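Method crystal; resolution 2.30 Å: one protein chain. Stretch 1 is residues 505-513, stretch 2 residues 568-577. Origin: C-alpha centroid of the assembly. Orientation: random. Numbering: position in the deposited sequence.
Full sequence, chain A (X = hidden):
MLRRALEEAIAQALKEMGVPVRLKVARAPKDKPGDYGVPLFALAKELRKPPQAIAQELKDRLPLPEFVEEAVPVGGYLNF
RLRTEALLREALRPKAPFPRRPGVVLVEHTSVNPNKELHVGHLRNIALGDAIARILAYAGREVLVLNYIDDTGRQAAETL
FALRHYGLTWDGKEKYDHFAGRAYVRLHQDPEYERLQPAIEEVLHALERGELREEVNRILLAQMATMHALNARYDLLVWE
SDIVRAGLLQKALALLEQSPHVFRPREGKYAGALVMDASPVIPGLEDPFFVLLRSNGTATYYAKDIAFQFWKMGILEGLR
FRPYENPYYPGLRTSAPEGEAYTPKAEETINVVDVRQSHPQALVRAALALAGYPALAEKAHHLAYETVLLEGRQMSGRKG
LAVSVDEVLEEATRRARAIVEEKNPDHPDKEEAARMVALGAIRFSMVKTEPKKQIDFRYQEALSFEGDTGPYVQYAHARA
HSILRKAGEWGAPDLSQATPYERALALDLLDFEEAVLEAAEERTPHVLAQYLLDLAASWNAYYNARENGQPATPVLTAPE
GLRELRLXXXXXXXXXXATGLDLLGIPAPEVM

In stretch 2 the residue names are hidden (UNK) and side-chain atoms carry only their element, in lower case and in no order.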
ATOM      1  N   LEU A 505     -25.613  -9.848  -7.140  1.00 22.02           N
ATOM      2  CA  LEU A 505     -24.939  -8.921  -6.237  1.00 23.14           C
ATOM      3  C   LEU A 505     -24.209  -9.664  -5.117  1.00 23.39           C
ATOM      4  O   LEU A 505     -23.077  -9.335  -4.780  1.00 22.97           O
ATOM      5  CB  LEU A 505     -25.937  -7.938  -5.627  1.00 23.67           C
ATOM      6  CG  LEU A 505     -25.357  -6.957  -4.598  1.00 22.63           C
ATOM      7  CD1 LEU A 505     -24.200  -6.166  -5.218  1.00 21.21           C
ATOM      8  CD2 LEU A 505     -26.449  -6.014  -4.131  1.00 24.09           C
ATOM      9  N   ALA A 506     -24.870 -10.658  -4.536  1.00 19.68           N
ATOM     10  CA  ALA A 506     -24.269 -11.441  -3.466  1.00 22.06           C
ATOM     11  C   ALA A 506     -22.958 -12.070  -3.951  1.00 24.17           C
ATOM     12  O   ALA A 506     -21.965 -12.096  -3.225  1.00 26.15           O
ATOM     13  CB  ALA A 506     -25.239 -12.521  -3.015  1.00 16.43           C
ATOM     14  N   LEU A 507     -22.961 -12.563  -5.190  1.00 19.58           N
ATOM     15  CA  LEU A 507     -21.780 -13.188  -5.771  1.00 20.86           C
ATOM     16  C   LEU A 507     -20.605 -12.210  -5.862  1.00 23.81           C
ATOM     17  O   LEU A 507     -19.458 -12.587  -5.594  1.00 23.27           O
ATOM     18  CB  LEU A 507     -22.116 -13.753  -7.148  1.00 23.75           C
ATOM     19  CG  LEU A 507     -21.104 -14.650  -7.864  1.00 23.89           C
ATOM     20  CD1 LEU A 507     -20.610 -15.771  -6.948  1.00 24.65           C
ATOM     21  CD2 LEU A 507     -21.790 -15.229  -9.105  1.00 23.90           C
ATOM     22  N   ASP A 508     -20.868 -10.958  -6.232  1.00 26.90           N
ATOM     23  CA  ASP A 508     -19.773  -9.989  -6.297  1.00 25.52           C
ATOM     24  C   ASP A 508     -19.219  -9.762  -4.896  1.00 27.10           C
ATOM     25  O   ASP A 508     -18.027  -9.513  -4.723  1.00 27.61           O
ATOM     26  CB  ASP A 508     -20.238  -8.670  -6.900  1.00 20.67           C
ATOM     27  CG  ASP A 508     -20.497  -8.786  -8.382  1.00 24.93           C
ATOM     28  OD1 ASP A 508     -19.791  -9.585  -9.034  1.00 27.48           O
ATOM     29  OD2 ASP A 508     -21.393  -8.085  -8.891  1.00 26.17           O
ATOM     30  N   LEU A 509     -20.088  -9.868  -3.895  1.00 21.53           N
ATOM     31  CA  LEU A 509     -19.669  -9.699  -2.513  1.00 23.42           C
ATOM     32  C   LEU A 509     -18.746 -10.837  -2.056  1.00 23.52           C
ATOM     33  O   LEU A 509     -17.912 -10.646  -1.169  1.00 25.49           O
ATOM     34  CB  LEU A 509     -20.894  -9.624  -1.603  1.00 20.74           C
ATOM     35  CG  LEU A 509     -21.590  -8.261  -1.574  1.00 20.73           C
ATOM     36  CD1 LEU A 509     -22.955  -8.380  -0.904  1.00 20.37           C
ATOM     37  CD2 LEU A 509     -20.706  -7.266  -0.831  1.00 18.52           C
ATOM     38  N   LEU A 510     -18.891 -12.010  -2.665  1.00 23.23           N
ATOM     39  CA  LEU A 510     -18.072 -13.160  -2.297  1.00 24.85           C
ATOM     40  C   LEU A 510     -16.629 -13.033  -2.780  1.00 22.20           C
ATOM     41  O   LEU A 510     -15.780 -13.830  -2.390  1.00 23.71           O
ATOM     42  CB  LEU A 510     -18.664 -14.465  -2.850  1.00 25.36           C
ATOM     43  CG  LEU A 510     -20.055 -14.931  -2.396  1.00 27.02           C
ATOM     44  CD1 LEU A 510     -20.202 -16.407  -2.726  1.00 30.31           C
ATOM     45  CD2 LEU A 510     -20.236 -14.732  -0.914  1.00 23.97           C
ATOM     46  N   ASP A 511     -16.357 -12.034  -3.614  1.00 25.82           N
ATOM     47  CA  ASP A 511     -15.012 -11.825  -4.141  1.00 24.66           C
ATOM     48  C   ASP A 511     -14.174 -10.841  -3.338  1.00 26.33           C
ATOM     49  O   ASP A 511     -12.997 -10.644  -3.631  1.00 28.74           O
ATOM     50  CB  ASP A 511     -15.077 -11.341  -5.590  1.00 21.80           C
ATOM     51  CG  ASP A 511     -15.683 -12.364  -6.511  1.00 25.89           C
ATOM     52  OD1 ASP A 511     -15.461 -13.569  -6.283  1.00 28.14           O
ATOM     53  OD2 ASP A 511     -16.368 -11.970  -7.473  1.00 25.63           O
ATOM     54  N   PHE A 512     -14.773 -10.228  -2.325  1.00 18.84           N
ATOM     55  CA  PHE A 512     -14.073  -9.249  -1.505  1.00 20.57           C
ATOM     56  C   PHE A 512     -12.819  -9.757  -0.785  1.00 21.30           C
ATOM     57  O   PHE A 512     -11.755  -9.141  -0.861  1.00 21.66           O
ATOM     58  CB  PHE A 512     -15.023  -8.665  -0.469  1.00 20.44           C
ATOM     59  CG  PHE A 512     -14.345  -7.777   0.536  1.00 21.50           C
ATOM     60  CD1 PHE A 512     -13.750  -6.585   0.137  1.00 22.07           C
ATOM     61  CD2 PHE A 512     -14.286  -8.143   1.878  1.00 22.33           C
ATOM     62  CE1 PHE A 512     -13.108  -5.768   1.059  1.00 20.10           C
ATOM     63  CE2 PHE A 512     -13.642  -7.332   2.810  1.00 19.28           C
ATOM     64  CZ  PHE A 512     -13.053  -6.143   2.399  1.00 18.78           C
ATOM     65  N   GLU A 513     -12.951 -10.869  -0.071  1.00 24.52           N
ATOM     66  CA  GLU A 513     -11.828 -11.412   0.669  1.00 27.26           C
ATOM     67  C   GLU A 513     -10.672 -11.819  -0.244  1.00 28.36           C
ATOM     68  O   GLU A 513      -9.507 -11.650   0.112  1.00 32.62           O
ATOM     69  CB  GLU A 513     -12.296 -12.582   1.552  1.00 30.28           C
ATOM     70  CG  GLU A 513     -13.337 -12.152   2.598  1.00 35.82           C
ATOM     71  CD  GLU A 513     -13.559 -13.180   3.704  1.00 44.34           C
ATOM     72  OE1 GLU A 513     -13.780 -14.371   3.391  1.00 49.39           O
ATOM     73  OE2 GLU A 513     -13.518 -12.792   4.892  1.00 45.86           O
ATOM     74  N   UNK A 568     -30.442  -6.907   4.453  1.00 23.09           N
ATOM     75  CA  UNK A 568     -29.218  -7.586   4.886  1.00 24.35           C
ATOM     76  C   UNK A 568     -28.167  -7.553   3.777  1.00 22.62           C
ATOM     77  O   UNK A 568     -26.972  -7.430   4.044  1.00 25.97           O
ATOM     78  c   UNK A 568     -29.507  -9.037   5.278  1.00 25.26           C
ATOM     79  o   UNK A 568     -30.286  -9.096   6.460  1.00 26.45           O
ATOM     80  N   UNK A 569     -28.616  -7.655   2.531  1.00 24.63           N
ATOM     81  CA  UNK A 569     -27.697  -7.610   1.402  1.00 25.68           C
ATOM     82  C   UNK A 569     -27.136  -6.195   1.275  1.00 27.51           C
ATOM     83  O   UNK A 569     -25.950  -6.006   0.994  1.00 27.21           O
ATOM     84  c   UNK A 569     -26.468  -9.152  -0.927  1.00 30.26           C
ATOM     85  c   UNK A 569     -27.586  -8.134  -1.151  1.00 27.00           C
ATOM     86  c   UNK A 569     -28.490  -8.569  -2.303  1.00 27.82           C
ATOM     87  c   UNK A 569     -28.423  -8.000   0.118  1.00 22.03           C
ATOM     88  N   UNK A 570     -28.000  -5.202   1.481  1.00 23.67           N
ATOM     89  CA  UNK A 570     -27.592  -3.805   1.410  1.00 22.81           C
ATOM     90  C   UNK A 570     -26.591  -3.523   2.533  1.00 21.49           C
ATOM     91  O   UNK A 570     -25.606  -2.816   2.339  1.00 22.08           O
ATOM     92  c   UNK A 570     -28.818  -2.861   1.550  1.00 19.50           C
ATOM     93  c   UNK A 570     -28.357  -1.432   1.822  1.00 18.60           C
ATOM     94  c   UNK A 570     -29.653  -2.904   0.259  1.00 14.67           C
ATOM     95  N   UNK A 571     -26.845  -4.102   3.702  1.00 20.15           N
ATOM     96  CA  UNK A 571     -25.973  -3.922   4.848  1.00 20.85           C
ATOM     97  C   UNK A 571     -24.609  -4.551   4.576  1.00 23.91           C
ATOM     98  O   UNK A 571     -23.570  -3.955   4.866  1.00 25.40           O
ATOM     99  c   UNK A 571     -26.591  -4.552   6.100  1.00 20.33           C
ATOM    100  o   UNK A 571     -26.689  -6.145   8.653  1.00 35.22           O
ATOM    101  c   UNK A 571     -25.701  -4.418   7.331  1.00 24.42           C
ATOM    102  n   UNK A 571     -26.526  -4.108   9.580  1.00 30.30           N
ATOM    103  c   UNK A 571     -26.349  -4.965   8.582  1.00 28.35           C
ATOM    104  N   UNK A 572     -24.615  -5.759   4.026  1.00 19.96           N
ATOM    105  CA  UNK A 572     -23.361  -6.433   3.714  1.00 21.73           C
ATOM    106  C   UNK A 572     -22.556  -5.602   2.704  1.00 21.04           C
ATOM    107  O   UNK A 572     -21.330  -5.502   2.802  1.00 20.32           O
ATOM    108  c   UNK A 572     -23.633  -7.831   3.150  1.00 19.46           C
ATOM    109  o   UNK A 572     -22.449  -8.420   2.645  1.00 24.89           O
ATOM    110  N   UNK A 573     -23.245  -5.011   1.733  1.00 17.62           N
ATOM    111  CA  UNK A 573     -22.566  -4.185   0.739  1.00 17.68           C
ATOM    112  C   UNK A 573     -21.978  -2.910   1.347  1.00 19.10           C
ATOM    113  O   UNK A 573     -20.857  -2.530   1.017  1.00 21.49           O
ATOM    114  c   UNK A 573     -22.246  -3.400  -2.520  1.00 18.15           C
ATOM    115  c   UNK A 573     -22.733  -2.760  -1.244  1.00 22.02           C
ATOM    116  c   UNK A 573     -23.510  -3.781  -0.399  1.00 14.27           C
ATOM    117  c   UNK A 573     -23.572  -1.536  -1.491  1.00 22.89           C
ATOM    118  N   UNK A 574     -22.739  -2.239   2.213  1.00 19.51           N
ATOM    119  CA  UNK A 574     -22.254  -1.010   2.833  1.00 21.99           C
ATOM    120  C   UNK A 574     -21.058  -1.312   3.736  1.00 21.18           C
ATOM    121  O   UNK A 574     -20.092  -0.558   3.766  1.00 22.23           O
ATOM    122  c   UNK A 574     -23.058  -0.144   6.137  1.00 35.06           C
ATOM    123  c   UNK A 574     -23.625  -0.955   4.991  1.00 33.97           C
ATOM    124  n   UNK A 574     -23.646  -0.308   7.315  1.00 33.74           N
ATOM    125  c   UNK A 574     -23.363  -0.332   3.642  1.00 25.96           C
ATOM    126  o   UNK A 574     -22.094   0.605   5.976  1.00 36.89           O
ATOM    127  N   UNK A 575     -21.133  -2.411   4.479  1.00 20.41           N
ATOM    128  CA  UNK A 575     -20.039  -2.801   5.354  1.00 21.28           C
ATOM    129  C   UNK A 575     -18.794  -3.157   4.535  1.00 22.01           C
ATOM    130  O   UNK A 575     -17.681  -2.808   4.909  1.00 21.94           O
ATOM    131  n   UNK A 575     -23.779  -5.264  11.155  1.00 49.95           N
ATOM    132  n   UNK A 575     -22.579  -4.648   9.290  1.00 48.07           N
ATOM    133  n   UNK A 575     -22.867  -6.876   9.795  1.00 48.19           N
ATOM    134  c   UNK A 575     -20.444  -3.996   6.217  1.00 28.93           C
ATOM    135  c   UNK A 575     -21.785  -4.920   8.096  1.00 41.36           C
ATOM    136  c   UNK A 575     -23.078  -5.595  10.079  1.00 51.00           C
ATOM    137  c   UNK A 575     -21.368  -3.652   7.372  1.00 37.50           C
ATOM    138  N   UNK A 576     -18.990  -3.839   3.412  1.00 22.04           N
ATOM    139  CA  UNK A 576     -17.865  -4.227   2.564  1.00 22.79           C
ATOM    140  C   UNK A 576     -17.193  -3.006   1.934  1.00 23.99           C
ATOM    141  O   UNK A 576     -15.965  -2.943   1.843  1.00 21.04           O
ATOM    142  c   UNK A 576     -18.320  -5.202   1.458  1.00 23.77           C
ATOM    143  c   UNK A 576     -17.158  -5.562   0.539  1.00 21.29           C
ATOM    144  o   UNK A 576     -18.824  -6.396   2.069  1.00 22.39           O
ATOM    145  N   UNK A 577     -17.991  -2.036   1.498  1.00 21.57           N
ATOM    146  CA  UNK A 577     -17.416  -0.835   0.914  1.00 23.25           C
ATOM    147  C   UNK A 577     -16.712   0.001   1.988  1.00 24.03           C
ATOM    148  O   UNK A 577     -15.646   0.564   1.736  1.00 24.44           O
ATOM    149  c   UNK A 577     -20.070   0.372  -1.649  1.00 16.24           C
ATOM    150  c   UNK A 577     -19.080  -0.609  -1.048  1.00 17.32           C
ATOM    151  c   UNK A 577     -18.492  -0.003   0.224  1.00 16.81           C
ATOM    152  c   UNK A 577     -17.951  -0.923  -2.053  1.00 14.73           C
TER
HETATM  153  O   HOH W   1     -18.431  -9.249   1.501  1.00 31.68           O

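Position 568 has one side-chain carbon followed by one oxygen, and neither reaches stretch 1. That is Ser568, partly exposed, a fitting place for a small polar residue, its hydroxyl hydrogen-bonded elsewhere in the structure.

Position 569 carries four carbons, forked at the second. Its CA-to-CB bond points sideways, yet the end of the side chain comes nearer, touching Leu505, Ala506 and Leu509. This is Leu569: CD2 lies 3.7 Å from Leu505 CD2, and CD1 lies 3.6 Å from Leu509 CD1 and 4.1 Å from Ala506 CB. A long forked chain can span the gap beside so small a residue as alanine.

At 570 one carbon bears two more, and the CA-to-CB bond points away from stretch 1. Val570 is buried, but against other parts of the protein.

Position 571 has three carbons, the third carrying an oxygen and a nitrogen, all out of reach of stretch 1: an amide, Gln571. It is partly exposed, as suits a polar side chain.

Position 572 again shows one carbon and one oxygen; its CA-to-CB bond points toward stretch 1, and the side chain touches Leu509. Ser572 is small enough to leave room for Leu509, whose CD1 lies 3.6 Å from Ser572 OG; that hydroxyl is hydrogen-bonded elsewhere in the structure.

Position 573 has four carbons, forked at the second, and lies against Leu505 and Leu509. This is Leu573: its CD1 is 4.3 Å from Leu505 CD1, and its CA is 3.9 Å from Leu509 CD2, adding apolar surface to the contact.

Position 574 has three carbons ending in an oxygen and a nitrogen; its CA-to-CB bond points away from stretch 1, which it does not touch. Gln574 is partly exposed, a fitting place for a polar amide, whose OE1 is hydrogen-bonded elsewhere in the structure.

At 575 three carbons lead to a nitrogen, then a carbon with two more nitrogens, and none of them reaches stretch 1. This guanidinium identifies Arg575, extended and exposed, where its charge can meet solvent.

Position 576 has one carbon bearing an oxygen and a carbon. Its CA-to-CB bond points toward stretch 1, and the side chain touches Leu509 and the ring of Phe512. Thr576 serves two needs: CG2 lies over a face of the Phe512 ring, 3.9 Å from its centroid in a CH-pi contact, while OG1 donates to Ser572 O at 2.8 Å, satisfying its proton within the helix.

Position 577 has four carbons forked at the second, and its CA-to-CB bond points away from stretch 1, which it does not touch: Leu577, buried on another side of the helix.

The contact centres on Leu509, a knob among Leu569, Ser572, Leu573 and Thr576. The helices run in broadly the same direction, crossing at 32°. No direct hydrogen bond joins the stretches; packing is supplemented by one water, which donates to Leu509 O (3.1 Å) and Thr576 OG1 (2.9 Å).

Stretch 2 (568-577) SLVQSLQRTL
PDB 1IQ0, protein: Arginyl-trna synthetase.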